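Local atomic coordinates of SusD superfamily protein (Bacteroides thetaiotaomicron, PDB entry 3MCX), a protein that probably serves as an outer-membrane SusD-family lipoprotein that helps capture glycans for import, although its substrate is unknown. Residues Val91-Val94 / Ile95-Asn99; Ser79-Asn83 / Ile84-Trp88; Arg33-Gly37 / His38-Gly42; Pro460-Gln463 / Ser464-Asp467; Ala203-Ala206 / Leu207-Arg210. All coordinates share one frame; numbering follows the deposited sequence.

Contact 1: residues Val91-Val94 / Ile95-Asn99; sequences VYKV and IRQTN
In one of its two deposited conformers Arg96 sets CG beside its own backbone N (chi1 -66°) and then bends at chi3, which folds the guanidinium back along the helix over Tyr92 and Lys93; the placement of this group is therefore tentative. In this conformer CA of Lys93 lies over the centre of one guanidinium face, 3.8 Å above the plane, and the CB atoms of Tyr92 and Lys93 meet NH1 and NH2 at the end of the group. On the way, CG of Arg96 passes 3.1 Å from Tyr92 O, the same carbonyl that takes the Arg96 N-H at 2.9 Å. Lys93 stretches out fully beyond CG and runs alongside Gln97, pointing the same way; CE of Lys93 reaches NE2 of Gln97 at 3.9 Å by contact alone. The stretch makes about two and a half regular turns of helix 81-106, each N-H from Ile95 to Thr98 bonding to the carbonyl four residues back. One such bond, Thr98 N to Val94 O, is 2.9 Å long. Thr98 also turns OG1 back to donate to Ile95 O at 2.7 Å, so this oxygen is gripped twice, the second time by Asn99 N. On the buried side CD1 of Ile95 meets CD1 of Tyr92 obliquely at 4.1 Å, and the two side chains lie side by side. The Tyr92 hydroxyl is hydrogen-bonded to Pro155 O. Val91 and Val94 face Ser132 of helix 115-140, while Val94 also packs on Ile31 and Leu34 of helix 21-36.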
loop_
_atom_site.group_PDB
_atom_site.type_symbol
_atom_site.label_atom_id
_atom_site.label_comp_id
_atom_site.label_asym_id
_atom_site.label_seq_id
_atom_site.Cartn_x
_atom_site.Cartn_y
_atom_site.Cartn_z
ATOM N N VAL A 91 6.306 8.916 9.126
ATOM C CA VAL A 91 6.545 7.500 9.398
ATOM C C VAL A 91 7.578 7.335 10.495
ATOM O O VAL A 91 7.424 6.480 11.377
ATOM C CB VAL A 91 6.836 6.693 8.121
ATOM C CG1 VAL A 91 7.089 5.235 8.496
ATOM C CG2 VAL A 91 5.647 6.783 7.163
ATOM N N TYR A 92 8.611 8.176 10.509
ATOM C CA TYR A 92 9.577 8.113 11.612
ATOM C C TYR A 92 8.935 8.465 12.960
ATOM O O TYR A 92 9.327 7.960 13.992
ATOM C CB TYR A 92 10.838 8.950 11.330
ATOM C CG TYR A 92 11.870 8.156 10.584
ATOM C CD1 TYR A 92 12.507 7.110 11.204
ATOM C CD2 TYR A 92 12.154 8.418 9.237
ATOM C CE1 TYR A 92 13.422 6.345 10.519
ATOM C CE2 TYR A 92 13.055 7.662 8.553
ATOM C CZ TYR A 92 13.690 6.614 9.195
ATOM O OH TYR A 92 14.555 5.818 8.475
ATOM N N LYS A 93 7.955 9.374 12.967
ATOM C CA LYS A 93 7.238 9.678 14.206
ATOM C C LYS A 93 6.518 8.427 14.713
ATOM O O LYS A 93 6.551 8.145 15.909
ATOM C CB LYS A 93 6.242 10.835 14.002
ATOM C CG LYS A 93 5.591 11.342 15.288
ATOM C CD LYS A 93 4.748 12.594 14.913
ATOM C CE LYS A 93 3.924 13.143 16.068
ATOM N NZ LYS A 93 3.026 14.230 15.502
ATOM N N VAL A 94 5.857 7.702 13.806
ATOM C CA VAL A 94 5.211 6.457 14.199
ATOM C C VAL A 94 6.264 5.485 14.751
ATOM O O VAL A 94 6.038 4.869 15.795
ATOM C CB VAL A 94 4.443 5.813 13.063
ATOM C CG1 VAL A 94 4.049 4.356 13.421
ATOM C CG2 VAL A 94 3.183 6.654 12.741
ATOM N N ILE A 95 7.407 5.340 14.081
ATOM C CA ILE A 95 8.448 4.419 14.562
ATOM C C ILE A 95 8.899 4.813 15.973
ATOM O O ILE A 95 8.986 3.977 16.882
ATOM C CB ILE A 95 9.631 4.376 13.577
ATOM C CG1 ILE A 95 9.205 3.620 12.319
ATOM C CG2 ILE A 95 10.866 3.750 14.259
ATOM C CD1 ILE A 95 10.178 3.727 11.144
ATOM N N ARG A 96 9.131 6.091 16.159
ATOM C CA ARG A 96 9.548 6.578 17.467
ATOM C C ARG A 96 8.520 6.268 18.552
ATOM O O ARG A 96 8.872 5.855 19.634
ATOM C CB ARG A 96 9.927 8.048 17.390
ATOM C CG ARG A 96 11.169 8.242 16.523
ATOM C CD ARG A 96 11.663 9.666 16.425
ATOM N NE ARG A 96 10.654 10.711 16.506
ATOM C CZ ARG A 96 10.384 11.493 15.479
ATOM N NH1 ARG A 96 11.064 11.300 14.373
ATOM N NH2 ARG A 96 9.491 12.416 15.559
ATOM N N GLN A 97 7.258 6.462 18.244
ATOM C CA GLN A 97 6.213 6.135 19.202
ATOM C C GLN A 97 6.157 4.637 19.507
ATOM O O GLN A 97 5.976 4.246 20.654
ATOM C CB GLN A 97 4.861 6.656 18.725
ATOM C CG GLN A 97 4.808 8.194 18.724
ATOM C CD GLN A 97 3.408 8.750 18.526
ATOM O OE1 GLN A 97 2.432 8.012 18.464
ATOM N NE2 GLN A 97 3.320 10.081 18.436
ATOM N N THR A 98 6.307 3.794 18.486
ATOM C CA THR A 98 6.382 2.356 18.732
ATOM C C THR A 98 7.561 2.004 19.645
ATOM O O THR A 98 7.422 1.174 20.560
ATOM C CB THR A 98 6.422 1.447 17.486
ATOM O OG1 THR A 98 7.638 1.617 16.714
ATOM C CG2 THR A 98 5.193 1.654 16.590
ATOM N N ASN A 99 8.708 2.650 19.431
ATOM C CA ASN A 99 9.867 2.372 20.254
ATOM C C ASN A 99 9.672 2.802 21.698
ATOM O O ASN A 99 10.043 2.101 22.645
ATOM C CB ASN A 99 11.110 3.034 19.639
ATOM C CG ASN A 99 11.632 2.243 18.455
ATOM O OD1 ASN A 99 11.554 1.023 18.469
ATOM N ND2 ASN A 99 12.204 2.920 17.463
#

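Contact 2: residues Ser79-Asn83 / Ile84-Trp88; sequences SDNLN and IVLPW
The first turn of helix 81-106 begins here, with Asp80 as its N-cap. OD1 of Asp80 accepts Asn83 N at 2.9 Å, from above the carboxylate plane, while OD2 takes the side-chain ND2 of Asn83 at 3.1 Å, on its syn side but tilted well out of the carboxylate plane. The carboxylate thus holds both the backbone and the amide of one residue; Gly65 N adds a further bond to OD2, and Lys66 O accepts from the same ND2. The turn that follows is wider than an alpha turn: Val85 N reaches Asp80 O at 3.0 Å and Leu86 N reaches Asn81 O at 2.9 Å, both five residues back. Asp80 O is shared, since Ile84 N also donates to it, at a more bent 136°. Asn81 places CG anti to its backbone N (chi1 -173°), and its amide swings over the next turn. There OD1 touches CB of Val85 at 3.6 Å, and ND2 lies against CD1 of Leu86 at 3.5 Å. CD of Pro87 sits 3.3 Å from Leu82 O. Ile84 packs on Pro462 and on Phe140 of helix 115-140. The negative carboxylate at the helix start probably interacts well with the helix dipole. Farther on, the helix is kinked at Pro87, whose N has no bond to the turn before: Asn83 O, the usual i to i+4 acceptor for Pro87, meets its ring CG and is hydrogen-bonded by the Tyr71 hydroxyl instead.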
loop_
_atom_site.group_PDB
_atom_site.type_symbol
_atom_site.label_atom_id
_atom_site.label_comp_id
_atom_site.label_asym_id
_atom_site.label_seq_id
_atom_site.Cartn_x
_atom_site.Cartn_y
_atom_site.Cartn_z
ATOM N N SER A 79 13.421 18.782 -1.673
ATOM C CA SER A 79 12.843 19.909 -0.962
ATOM C C SER A 79 11.306 19.817 -0.828
ATOM O O SER A 79 10.721 20.719 -0.205
ATOM C CB SER A 79 13.187 21.183 -1.696
ATOM O OG SER A 79 12.689 21.115 -3.021
ATOM N N ASP A 80 10.664 18.814 -1.398
ATOM C CA ASP A 80 9.190 18.803 -1.479
ATOM C C ASP A 80 8.584 18.484 -0.109
ATOM O O ASP A 80 8.739 17.378 0.412
ATOM C CB ASP A 80 8.771 17.805 -2.544
ATOM C CG ASP A 80 7.316 17.917 -2.948
ATOM O OD1 ASP A 80 6.470 18.009 -2.013
ATOM O OD2 ASP A 80 7.018 17.856 -4.173
ATOM N N ASN A 81 7.913 19.456 0.495
ATOM C CA ASN A 81 7.393 19.234 1.828
ATOM C C ASN A 81 6.257 18.216 1.850
ATOM O O ASN A 81 6.260 17.282 2.635
ATOM C CB ASN A 81 6.935 20.542 2.451
ATOM C CG ASN A 81 6.552 20.371 3.903
ATOM O OD1 ASN A 81 7.427 20.113 4.754
ATOM N ND2 ASN A 81 5.260 20.510 4.203
ATOM N N LEU A 82 5.266 18.419 0.983
ATOM C CA LEU A 82 4.136 17.534 0.924
ATOM C C LEU A 82 4.512 16.098 0.611
ATOM O O LEU A 82 3.947 15.151 1.176
ATOM C CB LEU A 82 3.111 18.046 -0.081
ATOM C CG LEU A 82 1.772 17.327 -0.109
ATOM C CD1 LEU A 82 0.887 17.764 1.055
ATOM C CD2 LEU A 82 1.023 17.551 -1.452
ATOM N N ASN A 83 5.462 15.929 -0.304
ATOM C CA ASN A 83 5.698 14.617 -0.874
ATOM C C ASN A 83 6.931 13.894 -0.413
ATOM O O ASN A 83 7.065 12.700 -0.668
ATOM C CB ASN A 83 5.714 14.771 -2.386
ATOM C CG ASN A 83 4.376 15.258 -2.917
ATOM O OD1 ASN A 83 3.347 14.726 -2.507
ATOM N ND2 ASN A 83 4.380 16.242 -3.808
ATOM N N ILE A 84 7.825 14.592 0.261
ATOM C CA ILE A 84 9.084 14.000 0.734
ATOM C C ILE A 84 9.292 14.244 2.220
ATOM O O ILE A 84 9.418 13.274 2.984
ATOM C CB ILE A 84 10.268 14.524 -0.085
ATOM C CG1 ILE A 84 10.186 14.089 -1.561
ATOM C CG2 ILE A 84 11.623 14.098 0.518
ATOM C CD1 ILE A 84 10.259 12.572 -1.806
ATOM N N VAL A 85 9.292 15.494 2.654
ATOM C CA VAL A 85 9.569 15.783 4.058
ATOM C C VAL A 85 8.485 15.184 4.960
ATOM O O VAL A 85 8.772 14.497 5.932
ATOM C CB VAL A 85 9.682 17.295 4.312
ATOM C CG1 VAL A 85 9.975 17.606 5.778
ATOM C CG2 VAL A 85 10.806 17.911 3.458
ATOM N N LEU A 86 7.213 15.457 4.661
ATOM C CA LEU A 86 6.151 14.975 5.539
ATOM C C LEU A 86 6.055 13.435 5.556
ATOM O O LEU A 86 5.952 12.853 6.641
ATOM C CB LEU A 86 4.814 15.651 5.143
ATOM C CG LEU A 86 4.654 17.074 5.657
ATOM C CD1 LEU A 86 3.382 17.674 5.065
ATOM C CD2 LEU A 86 4.626 17.130 7.210
ATOM N N PRO A 87 6.077 12.762 4.390
ATOM C CA PRO A 87 5.999 11.296 4.462
ATOM C C PRO A 87 7.145 10.626 5.192
ATOM O O PRO A 87 6.924 9.634 5.867
ATOM C CB PRO A 87 5.886 10.876 2.987
ATOM C CG PRO A 87 5.278 12.110 2.301
ATOM C CD PRO A 87 5.912 13.256 3.009
ATOM N N TRP A 88 8.335 11.180 5.079
ATOM C CA TRP A 88 9.491 10.685 5.834
ATOM C C TRP A 88 9.295 10.918 7.330
ATOM O O TRP A 88 9.393 9.994 8.144
ATOM C CB TRP A 88 10.737 11.420 5.355
ATOM C CG TRP A 88 12.011 11.090 6.068
ATOM C CD1 TRP A 88 12.461 11.670 7.185
ATOM C CD2 TRP A 88 13.050 10.202 5.624
ATOM N NE1 TRP A 88 13.720 11.185 7.518
ATOM C CE2 TRP A 88 14.091 10.282 6.563
ATOM C CE3 TRP A 88 13.168 9.326 4.554
ATOM C CZ2 TRP A 88 15.277 9.524 6.447
ATOM C CZ3 TRP A 88 14.342 8.576 4.428
ATOM C CH2 TRP A 88 15.370 8.690 5.352
#

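Contact 3: residues Arg33-Gly37 / His38-Gly42; sequences RLASG and HSYYG
Ala35 meets two consecutive tyrosines. Its CA lies obliquely against the Tyr40 ring, its CB is 4.0 Å from CD2 of Tyr40, and its carbonyl oxygen sits at the edge of the Tyr41 ring, near the ring plane. That oxygen also accepts Tyr41 N at 2.9 Å, nearly in line with the carbonyl, and touches CB of Tyr40 at 3.4 Å. Tyr40 reaches Ala35 because its CG stands anti to the backbone N (chi1 -159°). Two residues on, Gly37 O receives Tyr40 N and Gly42 N, each at 3.1 Å and from opposite faces of its plane. Ser36 OG turns back on Arg33 O at 2.7 Å. A water donates to Leu34 O and His38 O, 2.8 Å from each, and so bridges the last helical turn to the loop. Farther out, the Tyr40 hydroxyl is hydrogen-bonded to Ser132 and Asn135 of helix 115-140, and the Tyr41 hydroxyl to Asn135, while Asp43 holds ND1 of His38. A leucine in place of Tyr40 would probably cost Ser132 its hydroxyl partner and leave Ala35 without the flat ring that now lies against it. The whole forms the C-terminal end of helix 21-36, where the chain leaves through a type II beta turn from Gly37 to Tyr40 and heads for helix 44-51.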
loop_
_atom_site.group_PDB
_atom_site.type_symbol
_atom_site.label_atom_id
_atom_site.label_comp_id
_atom_site.label_asym_id
_atom_site.label_seq_id
_atom_site.Cartn_x
_atom_site.Cartn_y
_atom_site.Cartn_z
ATOM N N ARG A 33 -3.828 5.784 14.925
ATOM C CA ARG A 33 -4.445 7.035 14.476
ATOM C C ARG A 33 -3.450 7.837 13.641
ATOM O O ARG A 33 -3.784 8.347 12.589
ATOM C CB ARG A 33 -4.960 7.863 15.638
ATOM C CG ARG A 33 -5.847 9.021 15.204
ATOM N N LEU A 34 -2.198 7.928 14.096
ATOM C CA LEU A 34 -1.168 8.632 13.343
ATOM C C LEU A 34 -0.937 7.969 11.985
ATOM O O LEU A 34 -0.807 8.636 10.948
ATOM C CB LEU A 34 0.141 8.663 14.159
ATOM C CG LEU A 34 1.264 9.551 13.643
ATOM C CD1 LEU A 34 0.814 11.017 13.480
ATOM C CD2 LEU A 34 2.373 9.507 14.713
ATOM N N ALA A 35 -0.921 6.639 11.952
ATOM C CA ALA A 35 -0.745 5.897 10.715
ATOM C C ALA A 35 -1.880 6.154 9.735
ATOM O O ALA A 35 -1.666 6.135 8.527
ATOM C CB ALA A 35 -0.549 4.378 10.969
ATOM N N SER A 36 -3.077 6.417 10.247
ATOM C CA SER A 36 -4.221 6.667 9.385
ATOM C C SER A 36 -4.266 8.107 8.890
ATOM O O SER A 36 -5.067 8.445 8.007
ATOM C CB SER A 36 -5.520 6.359 10.136
ATOM O OG SER A 36 -5.829 7.382 11.024
ATOM N N GLY A 37 -3.385 8.951 9.424
ATOM C CA GLY A 37 -3.409 10.351 9.166
ATOM C C GLY A 37 -2.738 10.824 7.882
ATOM O O GLY A 37 -2.146 10.067 7.099
ATOM N N HIS A 38 -2.889 12.112 7.650
ATOM C CA HIS A 38 -2.241 12.777 6.563
ATOM C C HIS A 38 -0.735 12.513 6.595
ATOM O O HIS A 38 -0.117 12.548 7.660
ATOM C CB HIS A 38 -2.616 14.259 6.627
ATOM C CG HIS A 38 -1.941 15.131 5.614
ATOM N ND1 HIS A 38 -1.950 14.850 4.259
ATOM C CD2 HIS A 38 -1.307 16.316 5.760
ATOM C CE1 HIS A 38 -1.300 15.816 3.622
ATOM N NE2 HIS A 38 -0.892 16.708 4.509
ATOM N N SER A 39 -0.201 12.233 5.404
ATOM C CA SER A 39 1.217 12.023 5.135
ATOM C C SER A 39 1.659 10.608 5.424
ATOM O O SER A 39 2.793 10.261 5.098
ATOM C CB SER A 39 2.130 13.047 5.831
ATOM O OG SER A 39 1.680 14.391 5.656
ATOM N N TYR A 40 0.793 9.788 6.012
ATOM C CA TYR A 40 1.051 8.365 6.098
ATOM C C TYR A 40 0.006 7.618 5.228
ATOM O O TYR A 40 -0.050 7.864 4.044
ATOM C CB TYR A 40 1.123 7.885 7.550
ATOM C CG TYR A 40 1.862 6.548 7.774
ATOM C CD1 TYR A 40 2.044 5.622 6.743
ATOM C CD2 TYR A 40 2.373 6.224 9.031
ATOM C CE1 TYR A 40 2.684 4.430 6.949
ATOM C CE2 TYR A 40 3.019 4.997 9.239
ATOM C CZ TYR A 40 3.155 4.125 8.184
ATOM O OH TYR A 40 3.788 2.913 8.394
ATOM N N TYR A 41 -0.829 6.760 5.816
ATOM C CA TYR A 41 -1.754 5.986 4.990
ATOM C C TYR A 41 -2.994 6.789 4.556
ATOM O O TYR A 41 -3.724 6.340 3.668
ATOM C CB TYR A 41 -2.184 4.729 5.720
ATOM C CG TYR A 41 -1.243 3.567 5.661
ATOM C CD1 TYR A 41 -0.971 2.934 4.472
ATOM C CD2 TYR A 41 -0.652 3.087 6.809
ATOM C CE1 TYR A 41 -0.146 1.809 4.413
ATOM C CE2 TYR A 41 0.179 1.967 6.758
ATOM C CZ TYR A 41 0.442 1.337 5.573
ATOM O OH TYR A 41 1.256 0.212 5.540
ATOM N N GLY A 42 -3.242 7.957 5.138
ATOM C CA GLY A 42 -4.320 8.818 4.656
ATOM C C GLY A 42 -4.229 9.122 3.172
ATOM O O GLY A 42 -5.252 9.304 2.504
HETATM O O HOH W 1 -0.483 11.339 10.180
#

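Contact 4: residues Pro460-Gln463 / Ser464-Asp467; sequences PIPQ and SEID
The Gln463 amide and the Asp467 carboxylate meet with their planes 63° apart. NE2 of Gln463 donates to OD1 of Asp467 at 3.0 Å with an angle of 164°; the oxygen lies in the amide plane, but the nitrogen stands well above the plane of the carboxylate. CB and CG2 of Ile466 lie against the same NE2, CG2 at 3.8 Å, the two side chains crossing at about a right angle. Gln463 sends CG anti to its backbone N (chi1 -168°) and then bends at chi2, which brings the amide forward along the helix to the residue four places on. CG of Gln463 comes 3.6 Å from OD2 of Asp467, so the carboxylate touches both the chain and the end of the glutamine. The Pro462 ring packs its CB on OG of Ser464 at 3.4 Å. On the inner side, CG2 of Ile461 touches CD1 of Ile466 at 4.0 Å and CB of Glu465 at 3.9 Å. The Glu465 chain, bent at chi2, leads away to Trp88, whose NE1 is hydrogen-bonded to OE2, and the same oxygen is hydrogen-bonded to a glycerol, probably from the crystallisation liquor. Pro462 O accepts Ile466 N at 3.2 Å and, weakly, Glu465 N; Gln463 O takes Asp467 N. Ile461 and Pro462 rest on Trp88 of helix 81-106. This is the N-terminal start of helix 463-468, with a proline at the N-cap position, near the C terminus of the chain.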
loop_
_atom_site.group_PDB
_atom_site.type_symbol
_atom_site.label_atom_id
_atom_site.label_comp_id
_atom_site.label_asym_id
_atom_site.label_seq_id
_atom_site.Cartn_x
_atom_site.Cartn_y
_atom_site.Cartn_z
ATOM N N PRO A 460 14.006 10.949 -3.399
ATOM C CA PRO A 460 15.070 11.631 -2.699
ATOM C C PRO A 460 14.847 11.658 -1.190
ATOM O O PRO A 460 13.737 11.851 -0.746
ATOM C CB PRO A 460 15.048 13.055 -3.274
ATOM C CG PRO A 460 13.651 13.206 -3.709
ATOM C CD PRO A 460 13.138 11.876 -4.140
ATOM N N ILE A 461 15.926 11.462 -0.461
ATOM C CA ILE A 461 15.950 11.651 0.971
ATOM C C ILE A 461 15.644 13.151 1.206
ATOM O O ILE A 461 16.134 13.992 0.487
ATOM C CB ILE A 461 17.339 11.313 1.525
ATOM C CG1 ILE A 461 17.770 9.854 1.188
ATOM C CG2 ILE A 461 17.450 11.597 3.069
ATOM C CD1 ILE A 461 16.836 8.773 1.651
ATOM N N PRO A 462 14.840 13.482 2.226
ATOM C CA PRO A 462 14.518 14.892 2.445
ATOM C C PRO A 462 15.761 15.736 2.586
ATOM O O PRO A 462 16.726 15.371 3.278
ATOM C CB PRO A 462 13.712 14.876 3.762
ATOM C CG PRO A 462 13.162 13.523 3.881
ATOM C CD PRO A 462 14.085 12.583 3.117
ATOM N N GLN A 463 15.738 16.933 1.997
ATOM C CA GLN A 463 16.851 17.826 2.097
ATOM C C GLN A 463 17.145 18.218 3.547
ATOM O O GLN A 463 18.283 18.467 3.897
ATOM C CB GLN A 463 16.655 19.124 1.271
ATOM C CG GLN A 463 17.867 19.957 1.109
ATOM C CD GLN A 463 18.969 19.266 0.348
ATOM O OE1 GLN A 463 18.670 18.514 -0.595
ATOM N NE2 GLN A 463 20.225 19.530 0.703
ATOM N N SER A 464 16.093 18.234 4.368
ATOM C CA SER A 464 16.249 18.514 5.805
ATOM C C SER A 464 17.252 17.536 6.419
ATOM O O SER A 464 18.107 17.937 7.208
ATOM C CB SER A 464 14.895 18.381 6.499
ATOM O OG SER A 464 14.222 17.205 6.172
ATOM N N GLU A 465 17.143 16.261 6.053
ATOM C CA GLU A 465 18.122 15.265 6.537
ATOM C C GLU A 465 19.512 15.458 6.008
ATOM O O GLU A 465 20.503 15.329 6.729
ATOM C CB GLU A 465 17.643 13.839 6.211
ATOM C CG GLU A 465 16.387 13.443 6.896
ATOM C CD GLU A 465 16.541 13.183 8.398
ATOM O OE1 GLU A 465 17.643 12.956 8.944
ATOM O OE2 GLU A 465 15.498 13.283 9.031
ATOM N N ILE A 466 19.613 15.733 4.708
ATOM C CA ILE A 466 20.905 15.964 4.089
ATOM C C ILE A 466 21.628 17.154 4.698
ATOM O O ILE A 466 22.823 17.093 5.008
ATOM C CB ILE A 466 20.744 16.181 2.548
ATOM C CG1 ILE A 466 20.034 14.996 1.882
ATOM C CG2 ILE A 466 22.097 16.482 1.904
ATOM C CD1 ILE A 466 20.724 13.619 2.072
ATOM N N ASP A 467 20.893 18.236 4.903
ATOM C CA ASP A 467 21.458 19.458 5.470
ATOM C C ASP A 467 21.954 19.238 6.911
ATOM O O ASP A 467 23.043 19.743 7.275
ATOM C CB ASP A 467 20.441 20.620 5.391
ATOM C CG ASP A 467 20.292 21.220 3.967
ATOM O OD1 ASP A 467 21.195 21.012 3.143
ATOM O OD2 ASP A 467 19.291 21.926 3.721
#

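Contact 5: residues Ala203-Ala206 / Leu207-Arg210; sequences AAQA and LLSR
Four backbone hydrogen bonds tie Ala203-Ala206 to Leu207-Arg210 in the i to i+4 pattern of an alpha helix, from Leu207 N to Ala203 O at 2.8 Å to the longer Arg210 N to Ala206 O at 3.2 Å. One side-chain bond joins them: OG of Ser209, turned between its own backbone N and carbonyl carbon (chi1 76°), donates to Ala206 O at 2.7 Å, in the carbonyl plane and on a lone pair. Ala206 O therefore accepts twice, and the serine hydroxyl is further hydrogen-bonded to Asn362. Replacing Ser209 by an alanine would probably take the second donor from Ala206 O and leave Asn362 without this hydroxyl. Among the van der Waals contacts, CG of Leu207 closes on Ala203 O at 3.3 Å, and CD1 of Leu208 meets OE1 of Gln205 at 3.4 Å as the two side chains cross. The Gln205 chain bends at chi2, and its NE2 bonds to Asp227. CD2 of Leu207 lies 3.8 Å above the Arg210 guanidinium, offset toward its rim. That charged group forms a salt bridge through NH2 with Glu358 and also bonds to Ile353 O. Helix 201-214 is thus wedged among its neighbours: Ala204 and Leu207 pack on Val127 of helix 115-140, Gln205 and Ser209 face Ala224 of helix 218-231, and Ala206, Leu207 and Arg210 lie against Ile354 of strand 351-355.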
loop_
_atom_site.group_PDB
_atom_site.type_symbol
_atom_site.label_atom_id
_atom_site.label_comp_id
_atom_site.label_asym_id
_atom_site.label_seq_id
_atom_site.Cartn_x
_atom_site.Cartn_y
_atom_site.Cartn_z
ATOM N N ALA A 203 -3.491 -10.614 9.835
ATOM C CA ALA A 203 -2.984 -9.413 9.189
ATOM C C ALA A 203 -1.454 -9.449 9.094
ATOM O O ALA A 203 -0.863 -9.076 8.082
ATOM C CB ALA A 203 -3.408 -8.163 9.970
ATOM N N ALA A 204 -0.813 -9.822 10.191
ATOM C CA ALA A 204 0.641 -9.860 10.219
ATOM C C ALA A 204 1.239 -10.893 9.244
ATOM O O ALA A 204 2.213 -10.603 8.550
ATOM C CB ALA A 204 1.173 -10.087 11.667
ATOM N N GLN A 205 0.649 -12.074 9.159
ATOM C CA GLN A 205 1.115 -13.052 8.179
ATOM C C GLN A 205 0.834 -12.559 6.762
ATOM O O GLN A 205 1.669 -12.763 5.885
ATOM C CB GLN A 205 0.469 -14.426 8.417
ATOM C CG GLN A 205 1.102 -15.244 9.519
ATOM C CD GLN A 205 2.444 -15.842 9.074
ATOM O OE1 GLN A 205 3.410 -15.121 8.858
ATOM N NE2 GLN A 205 2.484 -17.150 8.909
ATOM N N ALA A 206 -0.307 -11.911 6.539
ATOM C CA ALA A 206 -0.631 -11.328 5.232
ATOM C C ALA A 206 0.424 -10.291 4.856
ATOM O O ALA A 206 0.964 -10.307 3.745
ATOM C CB ALA A 206 -2.037 -10.682 5.256
ATOM N N LEU A 207 0.757 -9.408 5.791
ATOM C CA LEU A 207 1.780 -8.398 5.509
ATOM C C LEU A 207 3.149 -9.042 5.270
ATOM O O LEU A 207 3.898 -8.620 4.365
ATOM C CB LEU A 207 1.891 -7.388 6.654
ATOM C CG LEU A 207 0.678 -6.469 6.803
ATOM C CD1 LEU A 207 0.764 -5.749 8.177
ATOM C CD2 LEU A 207 0.555 -5.496 5.580
ATOM N N LEU A 208 3.483 -10.078 6.037
ATOM C CA LEU A 208 4.715 -10.806 5.774
ATOM C C LEU A 208 4.732 -11.409 4.366
ATOM O O LEU A 208 5.781 -11.435 3.725
ATOM C CB LEU A 208 4.961 -11.881 6.839
ATOM C CG LEU A 208 5.679 -11.386 8.105
ATOM C CD1 LEU A 208 5.487 -12.427 9.259
ATOM C CD2 LEU A 208 7.167 -11.150 7.813
ATOM N N SER A 209 3.589 -11.872 3.859
ATOM C CA SER A 209 3.570 -12.382 2.472
ATOM C C SER A 209 3.944 -11.297 1.475
ATOM O O SER A 209 4.663 -11.571 0.501
ATOM C CB SER A 209 2.259 -13.092 2.089
ATOM O OG SER A 209 1.194 -12.191 1.849
ATOM N N ARG A 210 3.480 -10.070 1.706
ATOM C CA ARG A 210 3.840 -8.945 0.876
ATOM C C ARG A 210 5.315 -8.638 0.986
ATOM O O ARG A 210 5.969 -8.393 -0.009
ATOM C CB ARG A 210 2.992 -7.738 1.290
ATOM C CG ARG A 210 3.297 -6.455 0.504
ATOM C CD ARG A 210 2.607 -5.248 1.083
ATOM N NE ARG A 210 1.159 -5.286 0.948
ATOM C CZ ARG A 210 0.328 -4.411 1.514
ATOM N NH1 ARG A 210 0.786 -3.459 2.301
ATOM N NH2 ARG A 210 -0.968 -4.485 1.280
#

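Overall arrangement
From the N terminus, contact 3 closes the end of helix 21-36 and its turn; contacts 2 and 1 follow along helix 81-106, contact 5 lies within helix 201-214, and contact 4 starts helix 463-468 near the C terminus. All five are local and in series, so none nests in or crosses another. Contact 3 touches both contacts on helix 81-106: Leu34 and Tyr40 pack on Val94, and Ser39 on Leu86. Contact 4 returns to the start of that helix, its centre about 9 Å from that of contact 2, joining the chain's far end to helix 81-106. Contact 5 stands apart, its nearest atoms about 5 Å from contact 3.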